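Local structure of L-ribulose 3-epimerase (Mesorhizobium loti, 3VYL) at residues L50-R53 against I54-G58; L156-T159 against A160-L164; E250-S253 against K254-I258. The protein binds manganese in a TIM barrel and probably catalyses the epimerisation of ketoses at C3, acting efficiently on L-ribulose. All coordinates share one frame; numbering follows the deposited sequence.

Contact 1: residues L50-R53 against I54-G58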
loop_
_atom_site.group_PDB
_atom_site.type_symbol
_atom_site.label_atom_id
_atom_site.label_comp_id
_atom_site.label_asym_id
_atom_site.label_seq_id
_atom_site.Cartn_x
_atom_site.Cartn_y
_atom_site.Cartn_z
ATOM N N LEU A 50 38.390 9.625 -20.745
ATOM C CA LEU A 50 37.063 9.366 -20.202
ATOM C C LEU A 50 36.897 10.076 -18.856
ATOM O O LEU A 50 35.951 10.853 -18.673
ATOM C CB LEU A 50 36.850 7.860 -20.026
ATOM C CG LEU A 50 35.518 7.170 -20.359
ATOM C CD1 LEU A 50 35.350 6.001 -19.405
ATOM C CD2 LEU A 50 34.295 8.077 -20.312
ATOM N N ALA A 51 37.830 9.818 -17.935
ATOM C CA ALA A 51 37.822 10.446 -16.615
ATOM C C ALA A 51 37.770 11.972 -16.687
ATOM O O ALA A 51 37.112 12.619 -15.863
ATOM C CB ALA A 51 39.023 9.994 -15.803
ATOM N N LYS A 52 38.456 12.533 -17.681
ATOM C CA LYS A 52 38.506 13.974 -17.866
ATOM C C LYS A 52 37.188 14.460 -18.436
ATOM O O LYS A 52 36.758 15.582 -18.160
ATOM C CB LYS A 52 39.667 14.372 -18.786
ATOM C CG LYS A 52 40.306 15.729 -18.474
ATOM C CD LYS A 52 39.514 16.940 -18.978
ATOM C CE LYS A 52 39.304 16.936 -20.494
ATOM N NZ LYS A 52 40.558 17.160 -21.271
ATOM N N ARG A 53 36.543 13.614 -19.226
ATOM C CA ARG A 53 35.268 13.978 -19.824
ATOM C C ARG A 53 34.136 13.857 -18.800
ATOM O O ARG A 53 33.189 14.649 -18.820
ATOM C CB ARG A 53 34.985 13.135 -21.064
ATOM C CG ARG A 53 34.946 13.971 -22.341
ATOM C CD ARG A 53 34.006 15.167 -22.204
ATOM N NE ARG A 53 32.706 14.988 -22.887
ATOM C CZ ARG A 53 32.512 14.301 -24.017
ATOM N NH1 ARG A 53 33.533 13.710 -24.651
ATOM N NH2 ARG A 53 31.276 14.215 -24.527
ATOM N N ILE A 54 34.252 12.872 -17.906
ATOM C CA ILE A 54 33.331 12.716 -16.784
ATOM C C ILE A 54 33.389 13.928 -15.840
ATOM O O ILE A 54 32.352 14.528 -15.528
ATOM C CB ILE A 54 33.577 11.396 -16.012
ATOM C CG1 ILE A 54 33.154 10.192 -16.856
ATOM C CG2 ILE A 54 32.790 11.372 -14.711
ATOM C CD1 ILE A 54 33.698 8.871 -16.355
ATOM N N ALA A 55 34.596 14.295 -15.407
ATOM C CA ALA A 55 34.774 15.450 -14.509
ATOM C C ALA A 55 34.335 16.780 -15.138
ATOM O O ALA A 55 33.731 17.607 -14.457
ATOM C CB ALA A 55 36.205 15.534 -13.995
ATOM N N ASP A 56 34.619 16.971 -16.427
ATOM C CA ASP A 56 34.200 18.184 -17.140
ATOM C C ASP A 56 32.680 18.367 -17.163
ATOM O O ASP A 56 32.182 19.500 -17.066
ATOM C CB ASP A 56 34.766 18.218 -18.570
ATOM C CG ASP A 56 35.972 19.155 -18.712
ATOM O OD1 ASP A 56 37.001 18.946 -18.022
ATOM O OD2 ASP A 56 35.889 20.103 -19.529
ATOM N N LEU A 57 31.954 17.254 -17.293
ATOM C CA LEU A 57 30.488 17.270 -17.257
ATOM C C LEU A 57 29.931 17.467 -15.841
ATOM O O LEU A 57 28.772 17.855 -15.673
ATOM C CB LEU A 57 29.907 15.992 -17.869
ATOM C CG LEU A 57 29.352 15.932 -19.300
ATOM C CD1 LEU A 57 29.019 17.314 -19.853
ATOM C CD2 LEU A 57 30.286 15.182 -20.231
ATOM N N GLY A 58 30.760 17.208 -14.831
ATOM C CA GLY A 58 30.347 17.359 -13.438
ATOM C C GLY A 58 29.723 16.089 -12.894
ATOM O O GLY A 58 28.968 16.110 -11.932
#
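Ile54 lies against Leu50 one turn earlier in helix 47-57, and its longer branch traces the contact. CB starts near the carbonyl of Leu50, CG1 comes 3.4 Å from Leu50 O, and CD1 ends 4.1 Å from CD2 of Leu50, the two side chains crossing obliquely. With CG1 anti to its carbonyl carbon (chi1 -70°), this branch runs back toward the preceding turn. The backbone bond of the same turn, Ile54 N to Leu50 O, is 2.7 Å. Leu98 of helix 78-98 packs on both side chains.

A mixed pair follows. Arg53 and Leu57 run side by side in the same direction, and Arg53 NE is 3.6 Å from Leu57 CD2. Farther out, the guanidinium makes a salt bridge through NH2 with Glu21, while Leu57 packs on Leu24, so both reach helix 17-30. On the exposed side Lys52 and Asp56 are likewise aligned, but the aliphatic CD of Lys52 does the touching, 3.4 Å from Asp56 OD1. Gly58, with phi 89°, ends the helix in a Schellman motif; a CB there would be jammed against Leu57 O, hence glycine.

The chemistry is thus graded round the helix: apolar side chains join it to its neighbours, arginine adds a charged tie, and lysine and aspartate suit the solvent side, Lys52 NZ staying 5.1 Å from Asp56 OD1, too far for a salt bridge.

Contact 2: residues L156-T159 against A160-L164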
loop_
_atom_site.group_PDB
_atom_site.type_symbol
_atom_site.label_atom_id
_atom_site.label_comp_id
_atom_site.label_asym_id
_atom_site.label_seq_id
_atom_site.Cartn_x
_atom_site.Cartn_y
_atom_site.Cartn_z
ATOM N N LEU A 156 24.271 -16.970 -2.911
ATOM C CA LEU A 156 24.855 -16.692 -1.640
ATOM C C LEU A 156 24.214 -15.570 -0.878
ATOM O O LEU A 156 23.637 -15.790 0.129
ATOM C CB LEU A 156 26.339 -16.406 -1.814
ATOM C CG LEU A 156 27.333 -16.581 -0.684
ATOM C CD1 LEU A 156 27.326 -17.981 -0.171
ATOM C CD2 LEU A 156 28.700 -16.250 -1.202
ATOM N N LEU A 157 24.331 -14.361 -1.363
ATOM C CA LEU A 157 23.753 -13.247 -0.658
ATOM C C LEU A 157 22.527 -12.714 -1.311
ATOM O O LEU A 157 22.608 -11.946 -2.221
ATOM C CB LEU A 157 24.764 -12.133 -0.551
ATOM C CG LEU A 157 26.176 -12.438 -0.138
ATOM C CD1 LEU A 157 26.957 -11.178 -0.165
ATOM C CD2 LEU A 157 26.239 -13.014 1.235
ATOM N N ASN A 158 21.392 -13.094 -0.772
ATOM C CA ASN A 158 20.112 -12.750 -1.334
ATOM C C ASN A 158 19.381 -11.844 -0.416
ATOM O O ASN A 158 18.397 -11.317 -0.755
ATOM C CB ASN A 158 19.250 -13.997 -1.589
ATOM C CG ASN A 158 19.893 -14.987 -2.513
ATOM O OD1 ASN A 158 20.443 -14.639 -3.521
ATOM N ND2 ASN A 158 19.828 -16.214 -2.156
ATOM N N THR A 159 19.878 -11.687 0.780
ATOM C CA THR A 159 19.169 -10.942 1.817
ATOM C C THR A 159 20.081 -9.914 2.498
ATOM O O THR A 159 21.275 -10.171 2.690
ATOM C CB THR A 159 18.518 -11.952 2.785
ATOM O OG1 THR A 159 17.104 -12.011 2.526
ATOM C CG2 THR A 159 18.754 -11.623 4.245
ATOM N N ALA A 160 19.546 -8.737 2.831
ATOM C CA ALA A 160 20.359 -7.697 3.494
ATOM C C ALA A 160 20.974 -8.199 4.802
ATOM O O ALA A 160 22.109 -7.856 5.130
ATOM C CB ALA A 160 19.557 -6.433 3.733
ATOM N N ALA A 161 20.221 -9.017 5.535
ATOM C CA ALA A 161 20.718 -9.654 6.750
ATOM C C ALA A 161 21.856 -10.638 6.478
ATOM O O ALA A 161 22.783 -10.729 7.274
ATOM C CB ALA A 161 19.582 -10.334 7.502
ATOM N N GLN A 162 21.790 -11.363 5.359
ATOM C CA GLN A 162 22.891 -12.244 4.922
ATOM C C GLN A 162 24.149 -11.430 4.684
ATOM O O GLN A 162 25.253 -11.868 5.017
ATOM C CB GLN A 162 22.546 -12.995 3.634
ATOM C CG GLN A 162 21.899 -14.355 3.818
ATOM C CD GLN A 162 21.213 -14.853 2.553
ATOM O OE1 GLN A 162 20.800 -14.061 1.700
ATOM N NE2 GLN A 162 21.083 -16.168 2.429
ATOM N N GLY A 163 23.971 -10.248 4.105
ATOM C CA GLY A 163 25.090 -9.379 3.781
ATOM C C GLY A 163 25.755 -8.899 5.045
ATOM O O GLY A 163 26.967 -9.024 5.190
ATOM N N LEU A 164 24.944 -8.359 5.958
ATOM C CA LEU A 164 25.379 -7.921 7.289
ATOM C C LEU A 164 26.237 -8.972 7.986
ATOM O O LEU A 164 27.347 -8.677 8.412
ATOM C CB LEU A 164 24.158 -7.579 8.139
ATOM C CG LEU A 164 23.664 -6.140 8.335
ATOM C CD1 LEU A 164 24.308 -5.116 7.407
ATOM C CD2 LEU A 164 22.149 -6.088 8.230
#
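Gln162 turns its amide back across the first turn of its helix toward the backbone of Asn158 and Thr159, and the rest of the contact is arranged about this group. Its chain is extended beyond CG (chi2 163°), which carries OE1 out to the incoming loop. There OE1 accepts a hydrogen bond of 2.7 Å from Asn158 N, the donor standing above the plane of the side-chain carbonyl. A second, weak bond comes from Thr159 N, so one oxygen holds two successive backbone amides. Glutamine suits the place because the other end of the same amide can donate: NE2 bonds His295 O of the second subunit.

Thr159 holds the N-cap position, yet its side chain makes no capping bond. Its methyl group is the branch turned to the helix, CG2 lying 3.2 Å from Gln162 N and 3.6 Å from Ala161 CB. A full capping box is therefore not formed, although the bond from Thr159 N to the glutamine resembles half of one. At the backbone, Gly163 N bonds Thr159 O at 3.0 Å, in the carbonyl plane, and starts the helical pattern. The Glu188 carboxylate takes the amide of Ala160. Leu157 brings an apolar methyl, CD2, 4.4 Å from Gln162 CB.

Arg260 of the third subunit packs on Thr159 and Gln162. The loop leads from strand 143-147 into helix 160-170. Trp123 of helix 120-139 packs on Leu156 and Leu157, while the small side chain of Ala160 rests on Leu179 of strand 175-180.

Contact 3: residues E250-S253 against K254-I258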
loop_
_atom_site.group_PDB
_atom_site.type_symbol
_atom_site.label_atom_id
_atom_site.label_comp_id
_atom_site.label_asym_id
_atom_site.label_seq_id
_atom_site.Cartn_x
_atom_site.Cartn_y
_atom_site.Cartn_z
ATOM N N GLU A 250 24.315 -9.647 -25.243
ATOM C CA GLU A 250 23.634 -10.924 -25.040
ATOM C C GLU A 250 23.953 -11.659 -23.745
ATOM O O GLU A 250 23.136 -12.454 -23.291
ATOM C CB GLU A 250 23.866 -11.845 -26.235
ATOM C CG GLU A 250 22.837 -11.671 -27.337
ATOM C CD GLU A 250 23.211 -12.418 -28.604
ATOM O OE1 GLU A 250 24.290 -12.121 -29.170
ATOM O OE2 GLU A 250 22.426 -13.295 -29.037
ATOM N N ASN A 251 25.118 -11.404 -23.155
ATOM C CA ASN A 251 25.471 -12.005 -21.862
ATOM C C ASN A 251 24.519 -11.574 -20.734
ATOM O O ASN A 251 24.036 -12.407 -19.954
ATOM C CB ASN A 251 26.930 -11.676 -21.495
ATOM C CG ASN A 251 27.342 -12.215 -20.124
ATOM O OD1 ASN A 251 27.476 -13.430 -19.928
ATOM N ND2 ASN A 251 27.568 -11.307 -19.175
ATOM N N LEU A 252 24.246 -10.274 -20.667
ATOM C CA LEU A 252 23.422 -9.711 -19.606
ATOM C C LEU A 252 21.926 -9.951 -19.826
ATOM O O LEU A 252 21.197 -10.283 -18.881
ATOM C CB LEU A 252 23.709 -8.216 -19.451
ATOM C CG LEU A 252 23.189 -7.552 -18.179
ATOM C CD1 LEU A 252 23.980 -8.015 -16.963
ATOM C CD2 LEU A 252 23.260 -6.044 -18.336
ATOM N N SER A 253 21.477 -9.762 -21.067
ATOM C CA SER A 253 20.114 -10.095 -21.473
ATOM C C SER A 253 19.748 -11.503 -21.054
ATOM O O SER A 253 18.637 -11.741 -20.586
ATOM C CB SER A 253 19.940 -9.961 -22.990
ATOM O OG SER A 253 19.306 -8.739 -23.328
ATOM N N LYS A 254 20.690 -12.429 -21.216
ATOM C CA LYS A 254 20.442 -13.824 -20.887
ATOM C C LYS A 254 20.518 -14.131 -19.380
ATOM O O LYS A 254 19.675 -14.868 -18.863
ATOM C CB LYS A 254 21.340 -14.748 -21.712
ATOM C CG LYS A 254 21.051 -14.712 -23.215
ATOM C CD LYS A 254 21.917 -15.714 -23.971
ATOM C CE LYS A 254 22.291 -15.235 -25.372
ATOM N NZ LYS A 254 21.133 -14.890 -26.250
ATOM N N LYS A 255 21.496 -13.561 -18.678
ATOM C CA LYS A 255 21.624 -13.778 -17.230
ATOM C C LYS A 255 20.505 -13.114 -16.420
ATOM O O LYS A 255 20.109 -13.607 -15.366
ATOM C CB LYS A 255 22.976 -13.283 -16.714
ATOM C CG LYS A 255 24.041 -14.346 -16.591
ATOM C CD LYS A 255 25.332 -13.721 -16.086
ATOM C CE LYS A 255 26.499 -14.696 -16.171
ATOM N NZ LYS A 255 27.762 -14.135 -15.595
ATOM N N THR A 256 20.016 -11.975 -16.886
ATOM C CA THR A 256 18.953 -11.291 -16.163
ATOM C C THR A 256 17.600 -11.528 -16.841
ATOM O O THR A 256 16.603 -10.900 -16.478
ATOM C CB THR A 256 19.237 -9.792 -16.009
ATOM O OG1 THR A 256 19.302 -9.196 -17.303
ATOM C CG2 THR A 256 20.550 -9.583 -15.305
ATOM N N ALA A 257 17.597 -12.446 -17.811
ATOM C CA ALA A 257 16.392 -12.932 -18.493
ATOM C C ALA A 257 15.504 -11.819 -19.042
ATOM O O ALA A 257 14.296 -11.794 -18.781
ATOM C CB ALA A 257 15.595 -13.868 -17.590
ATOM N N ILE A 258 16.101 -10.898 -19.791
ATOM C CA ILE A 258 15.329 -9.856 -20.444
ATOM C C ILE A 258 14.800 -10.391 -21.765
ATOM O O ILE A 258 15.525 -10.438 -22.765
ATOM C CB ILE A 258 16.152 -8.587 -20.707
ATOM C CG1 ILE A 258 16.881 -8.154 -19.443
ATOM C CG2 ILE A 258 15.262 -7.473 -21.262
ATOM C CD1 ILE A 258 18.012 -7.206 -19.743
#
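A Schellman motif closes the short helix 250-255, and it is set by Ala257, whose positive phi of 52° reverses the chain. Ile258 N reaches back to Ser253 O at 2.8 Å, in the carbonyl plane, and a weak bond joins Ala257 N to Lys254 O. Ile258 then turns its side chain to the helix, with CD1 4.1 Å from Ser253 OG; serine is small enough to let the bulky residue approach.

Just before the reversal, Thr256 doubles the hold on Leu252. Thr256 N donates to Leu252 O at 2.9 Å. From the opposite face of the carbonyl plane, Thr256 OG1 donates to Leu252 O at 2.7 Å. The hydroxyl gets there because OG1 sits between the backbone N and the carbonyl carbon (chi1 62°), which also brings the CG2 methyl within 4.1 Å of Leu252 CD1. Threonine thus serves as both polar tie and apolar neighbour.

Along the same helix Lys254 lies beside Glu250, pointing the same way. CG passes 3.1 Å from Glu250 O, and the chain bends at its last two torsions to bring NZ 3.5 Å from Glu250 OE2, a salt bridge with a weak hydrogen bond. Were Lys254 replaced by an alanine, the Glu250 carboxylate would probably lose this positive mate, and Glu250 O the methylenes that now cover it.

The helix follows strand 238-240 and precedes helix 266-292. Leu252 packs on Phe9, in the loop after strand 4-7, and Ile258 on Phe243, just beyond strand 238-240, while Lys254 meets Val115 of the third subunit.

In the fold
All three contacts are local turns on the helices and loops that surround one eight-stranded parallel barrel. Contacts 1 and 2 lie on opposite sides of the chain's centre, centres 34 Å apart; contact 3 is about 12 Å from contact 2 and about 17 Å from contact 1, nearest atoms. Contact 1 lies away from the metal site formed by Glu147, Asp180, His206 and Glu241. The side chain of Thr256 in contact 3 is about 8 Å from the manganese and about 7 Å from that of Glu241; in contact 2, Leu157 is about 8 Å from Glu147, side chain to side chain. Contacts 2 and 3 both touch the third subunit; contact 1 meets no other chain.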